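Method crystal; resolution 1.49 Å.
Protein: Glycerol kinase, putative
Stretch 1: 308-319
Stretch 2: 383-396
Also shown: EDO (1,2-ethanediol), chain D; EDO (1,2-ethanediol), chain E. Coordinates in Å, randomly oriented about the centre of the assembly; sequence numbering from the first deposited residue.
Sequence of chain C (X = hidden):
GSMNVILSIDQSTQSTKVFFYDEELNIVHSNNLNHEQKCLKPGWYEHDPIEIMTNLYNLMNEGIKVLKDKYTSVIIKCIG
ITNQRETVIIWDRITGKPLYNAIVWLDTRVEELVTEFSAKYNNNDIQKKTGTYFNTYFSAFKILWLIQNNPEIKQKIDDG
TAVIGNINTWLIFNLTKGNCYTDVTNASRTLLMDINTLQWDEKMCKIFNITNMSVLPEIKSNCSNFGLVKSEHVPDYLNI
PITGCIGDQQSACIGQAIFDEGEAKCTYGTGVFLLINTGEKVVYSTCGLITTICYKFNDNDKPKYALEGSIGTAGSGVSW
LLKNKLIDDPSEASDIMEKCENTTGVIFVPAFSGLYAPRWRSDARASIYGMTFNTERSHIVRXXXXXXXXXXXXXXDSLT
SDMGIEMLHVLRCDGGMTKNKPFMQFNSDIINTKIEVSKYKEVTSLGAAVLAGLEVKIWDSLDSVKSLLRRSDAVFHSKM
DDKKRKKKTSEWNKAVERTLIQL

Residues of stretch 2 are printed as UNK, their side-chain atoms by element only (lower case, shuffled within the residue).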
# COMPACT_ATOMS: atom_id res chain seq x y z
N GLU C 308 -29.14 -10.06 3.36
CA GLU C 308 -27.89 -10.11 2.59
C GLU C 308 -26.84 -9.17 3.18
O GLU C 308 -27.11 -8.00 3.53
CB GLU C 308 -28.08 -9.66 1.13
CG GLU C 308 -26.75 -9.50 0.31
CD GLU C 308 -26.90 -9.21 -1.18
OE1 GLU C 308 -27.93 -9.64 -1.78
OE2 GLU C 308 -25.99 -8.56 -1.72
N GLY C 309 -25.63 -9.70 3.23
CA GLY C 309 -24.41 -9.01 3.56
C GLY C 309 -23.53 -8.93 2.37
O GLY C 309 -23.16 -9.94 1.80
N SER C 310 -23.25 -7.69 1.94
CA SER C 310 -22.51 -7.41 0.71
C SER C 310 -21.14 -6.82 1.02
O SER C 310 -21.04 -5.95 1.84
CB SER C 310 -23.30 -6.41 -0.16
OG SER C 310 -24.73 -6.67 -0.23
N ILE C 311 -20.10 -7.32 0.34
CA ILE C 311 -18.71 -6.86 0.47
C ILE C 311 -18.23 -6.47 -0.94
O ILE C 311 -18.25 -7.33 -1.88
CB ILE C 311 -17.75 -7.93 1.03
CG1 ILE C 311 -18.17 -8.29 2.48
CG2 ILE C 311 -16.30 -7.53 0.92
CD1 ILE C 311 -17.42 -9.45 3.06
N GLY C 312 -17.74 -5.25 -1.08
CA GLY C 312 -17.44 -4.79 -2.40
C GLY C 312 -16.04 -5.15 -2.89
O GLY C 312 -15.83 -5.40 -4.06
N THR C 313 -15.06 -5.13 -1.98
CA THR C 313 -13.67 -5.43 -2.39
C THR C 313 -13.34 -6.88 -2.07
O THR C 313 -13.20 -7.21 -0.89
CB THR C 313 -12.63 -4.52 -1.73
OG1 THR C 313 -12.93 -3.16 -2.06
CG2 THR C 313 -11.19 -4.92 -2.23
N ALA C 314 -13.22 -7.74 -3.10
CA ALA C 314 -12.79 -9.16 -2.96
C ALA C 314 -11.95 -9.47 -4.18
O ALA C 314 -10.81 -8.98 -4.24
CB ALA C 314 -14.02 -10.11 -2.81
N GLY C 315 -12.50 -10.15 -5.19
CA GLY C 315 -11.90 -10.28 -6.50
C GLY C 315 -11.53 -8.94 -7.15
O GLY C 315 -10.53 -8.79 -7.84
N SER C 316 -12.38 -7.93 -6.88
CA SER C 316 -12.10 -6.57 -7.38
C SER C 316 -10.77 -6.07 -6.78
O SER C 316 -10.04 -5.35 -7.45
CB SER C 316 -13.24 -5.68 -7.01
OG SER C 316 -13.49 -5.67 -5.61
N GLY C 317 -10.50 -6.41 -5.49
CA GLY C 317 -9.22 -6.12 -4.82
C GLY C 317 -8.04 -6.88 -5.48
O GLY C 317 -6.99 -6.31 -5.75
N VAL C 318 -8.26 -8.16 -5.75
CA VAL C 318 -7.24 -8.95 -6.32
C VAL C 318 -6.89 -8.40 -7.70
O VAL C 318 -5.70 -8.34 -8.11
CB VAL C 318 -7.64 -10.50 -6.33
CG1 VAL C 318 -6.59 -11.30 -7.22
CG2 VAL C 318 -7.79 -10.99 -4.89
N SER C 319 -7.92 -7.95 -8.43
CA SER C 319 -7.72 -7.32 -9.73
C SER C 319 -6.89 -6.02 -9.67
O SER C 319 -6.12 -5.73 -10.54
CB SER C 319 -9.05 -7.11 -10.45
OG SER C 319 -9.62 -8.43 -10.68
N UNK C 383 -2.81 -9.73 3.27
CA UNK C 383 -3.55 -8.87 4.21
C UNK C 383 -4.92 -8.53 3.51
O UNK C 383 -5.96 -8.42 4.13
c UNK C 383 -2.72 -7.52 4.55
N UNK C 384 -4.85 -8.29 2.19
CA UNK C 384 -6.11 -7.94 1.44
C UNK C 384 -7.11 -9.15 1.60
O UNK C 384 -8.29 -8.97 1.95
c UNK C 384 -7.18 -7.22 -0.75
c UNK C 384 -7.78 -8.45 -1.47
c UNK C 384 -7.06 -6.02 -1.68
c UNK C 384 -5.91 -7.57 -0.00
N UNK C 385 -6.55 -10.36 1.45
CA UNK C 385 -7.35 -11.60 1.51
C UNK C 385 -7.89 -11.79 2.91
O UNK C 385 -9.09 -12.05 3.12
c UNK C 385 -5.20 -13.93 -0.70
c UNK C 385 -6.47 -12.75 1.08
c UNK C 385 -7.39 -12.77 -1.32
c UNK C 385 -6.15 -12.74 -0.43
N UNK C 386 -7.05 -11.52 3.91
CA UNK C 386 -7.51 -11.55 5.28
C UNK C 386 -8.63 -10.57 5.51
O UNK C 386 -9.57 -10.89 6.25
c UNK C 386 -4.38 -12.37 7.54
o UNK C 386 -4.46 -11.36 8.33
o UNK C 386 -3.54 -13.32 7.73
c UNK C 386 -5.28 -12.47 6.30
c UNK C 386 -6.37 -11.36 6.26
N UNK C 387 -8.48 -9.38 4.98
CA UNK C 387 -9.56 -8.36 5.09
C UNK C 387 -10.94 -8.80 4.56
O UNK C 387 -11.96 -8.35 5.03
N UNK C 388 -10.97 -9.71 3.58
CA UNK C 388 -12.24 -10.33 3.15
C UNK C 388 -12.87 -11.07 4.31
O UNK C 388 -14.07 -10.89 4.61
c UNK C 388 -11.02 -11.22 -0.52
c UNK C 388 -12.05 -11.19 1.87
c UNK C 388 -11.38 -10.38 0.70
c UNK C 388 -13.40 -11.89 1.47
N UNK C 389 -12.08 -11.97 4.92
CA UNK C 389 -12.54 -12.74 6.07
C UNK C 389 -13.01 -11.92 7.22
O UNK C 389 -14.11 -12.16 7.75
c UNK C 389 -11.47 -13.78 6.49
N UNK C 390 -12.21 -10.89 7.57
CA UNK C 390 -12.67 -9.99 8.65
C UNK C 390 -14.00 -9.29 8.37
O UNK C 390 -14.81 -9.13 9.28
c UNK C 390 -8.01 -9.96 9.73
c UNK C 390 -10.49 -10.16 10.94
c UNK C 390 -9.33 -10.65 11.58
c UNK C 390 -10.38 -9.54 9.67
c UNK C 390 -11.57 -8.97 8.94
c UNK C 390 -8.14 -10.59 10.96
c UNK C 390 -9.12 -9.47 9.08
N UNK C 391 -14.18 -8.87 7.12
CA UNK C 391 -15.45 -8.26 6.76
C UNK C 391 -16.63 -9.29 6.83
O UNK C 391 -17.75 -8.96 7.30
c UNK C 391 -14.56 -6.33 5.27
c UNK C 391 -15.33 -7.67 5.34
c UNK C 391 -14.48 -5.87 3.86
o UNK C 391 -15.31 -5.11 3.42
n UNK C 391 -13.50 -6.40 3.09
N UNK C 392 -16.35 -10.50 6.36
CA UNK C 392 -17.36 -11.54 6.39
C UNK C 392 -17.77 -11.84 7.82
O UNK C 392 -18.93 -12.07 8.12
c UNK C 392 -19.16 -13.30 4.63
c UNK C 392 -17.92 -13.80 5.43
c UNK C 392 -17.31 -15.08 4.85
c UNK C 392 -16.83 -12.75 5.63
N UNK C 393 -16.80 -11.84 8.75
CA UNK C 393 -17.09 -12.08 10.15
C UNK C 393 -18.05 -11.05 10.74
O UNK C 393 -18.98 -11.38 11.48
c UNK C 393 -16.02 -12.33 12.39
n UNK C 393 -15.33 -11.54 13.27
c UNK C 393 -15.80 -12.06 10.93
o UNK C 393 -16.73 -13.28 12.76
N UNK C 394 -17.83 -9.80 10.34
CA UNK C 394 -18.77 -8.75 10.75
C UNK C 394 -20.24 -8.98 10.26
O UNK C 394 -21.22 -8.79 10.99
c UNK C 394 -16.98 -7.01 10.99
c UNK C 394 -16.57 -5.54 10.87
o UNK C 394 -17.34 -4.69 10.35
c UNK C 394 -18.28 -7.34 10.35
o UNK C 394 -15.41 -5.21 11.34
N UNK C 395 -20.36 -9.38 9.02
CA UNK C 395 -21.59 -9.80 8.41
C UNK C 395 -22.22 -10.95 9.17
O UNK C 395 -23.43 -10.91 9.46
c UNK C 395 -21.24 -8.77 6.13
c UNK C 395 -21.42 -10.10 6.90
c UNK C 395 -20.75 -8.92 4.67
c UNK C 395 -22.61 -10.87 6.30
N UNK C 396 -21.43 -11.97 9.51
CA UNK C 396 -21.98 -13.15 10.23
C UNK C 396 -22.50 -12.74 11.60
O UNK C 396 -23.55 -13.18 12.08
c UNK C 396 -20.97 -14.27 10.31
c UNK C 396 -20.67 -14.77 8.84
c UNK C 396 -21.52 -15.41 11.32
C1 EDO D . -4.39 -10.11 11.41
O1 EDO D . -4.59 -11.46 10.93
C2 EDO D . -2.92 -9.70 11.16
O2 EDO D . -2.00 -10.55 11.93
C1 EDO E . -11.27 -2.86 -10.03
O1 EDO E . -10.01 -3.34 -9.55
C2 EDO E . -11.19 -3.02 -11.47
O2 EDO E . -11.16 -4.46 -11.66
O HOH W 1 -15.10 -4.21 0.81

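Position 383 opens the helical stretch with a single side-chain carbon, out of reach of stretch 1: Ala383. Position 384 carries four carbons forked at the second and points toward stretch 1, one fork tip 3.8 Å from Gly317 CA. That is leucine, Leu384, and the tip is CD1; a CB on Gly317 would sit 2.8 Å from this atom, so the bare glycine makes room for it. The other tip, CD2, lies 4.3 Å from Val318 CG2.

Position 385 repeats the pattern, four carbons forked at the second. Its CB leaves sideways, but the end comes nearer, and it is Leu385, with CD2 4.0 Å from Val318 CG2. At 386, three carbons end in two oxygens, far from stretch 1: Glu386. Its OE1 accepts a 2.6 Å hydrogen bond from O1 of the chain D ethanediol, probably a guest from the crystallisation liquor.

Position 387 has no side-chain atoms at all, hence Gly387. At 388, four carbons fork at the first, one arm two carbons long, and the end of that arm comes within 3.7 Å of Ala314 CA. This is Ile388; its CD1 is also 3.9 Å from Ala314 CB, packing against the residue at the N-cap position of the helix that begins at Gly315.

Position 389 holds one carbon, directed away: Ala389. At 390 one carbon leads to a six-carbon ring with no oxygen, so Phe390; its ring end leads away from stretch 1, and the chain D ethanediol O1 sits at the ring edge.

Position 391 points toward stretch 1 with three carbons, the last bearing one oxygen and one nitrogen, and its CB is 3.6 Å from Ile311 CD1. It is Gln391. NE2 turns back to donate to Gly387 O at 3.2 Å, while OE1 accepts from a water at 2.8 Å; that water in turn accepts from Thr313 N at 2.9 Å, making a polar bridge between the stretches.

Position 392, four carbons forked at the second, brings CB to 4.2 Å from Ile311 CD1: Leu392. Two carbons ending in oxygen and nitrogen at 393 make Asn393, and three ending in two oxygens at 394 make Glu394; both lie beyond reach of stretch 1. Position 395 has four side-chain carbons, forked at the first, with one arm two carbons long whose tip is 3.4 Å from Ile311 CG1. It is Ile395, and a CB on Gly309 would lie 2.2 Å from its CG2. Position 396, one carbon carrying two more, is Val396, out of reach.

The helix runs nearly antiparallel to both strand and helix of stretch 1, and direct hydrogen bonds between the stretches are absent. Apolar packing dominates: Ile311 meets the Gln391–Ile395 region, while Leu384 and Ile388 follow the turn into the helix of stretch 1. Gly309 and Gly317 admit close approach, and one water links Thr313 N to Gln391 OE1. Thr313 O, however, is buried without a partner.

Stretch 2 383-396: ALLEGIAFQLNEIV
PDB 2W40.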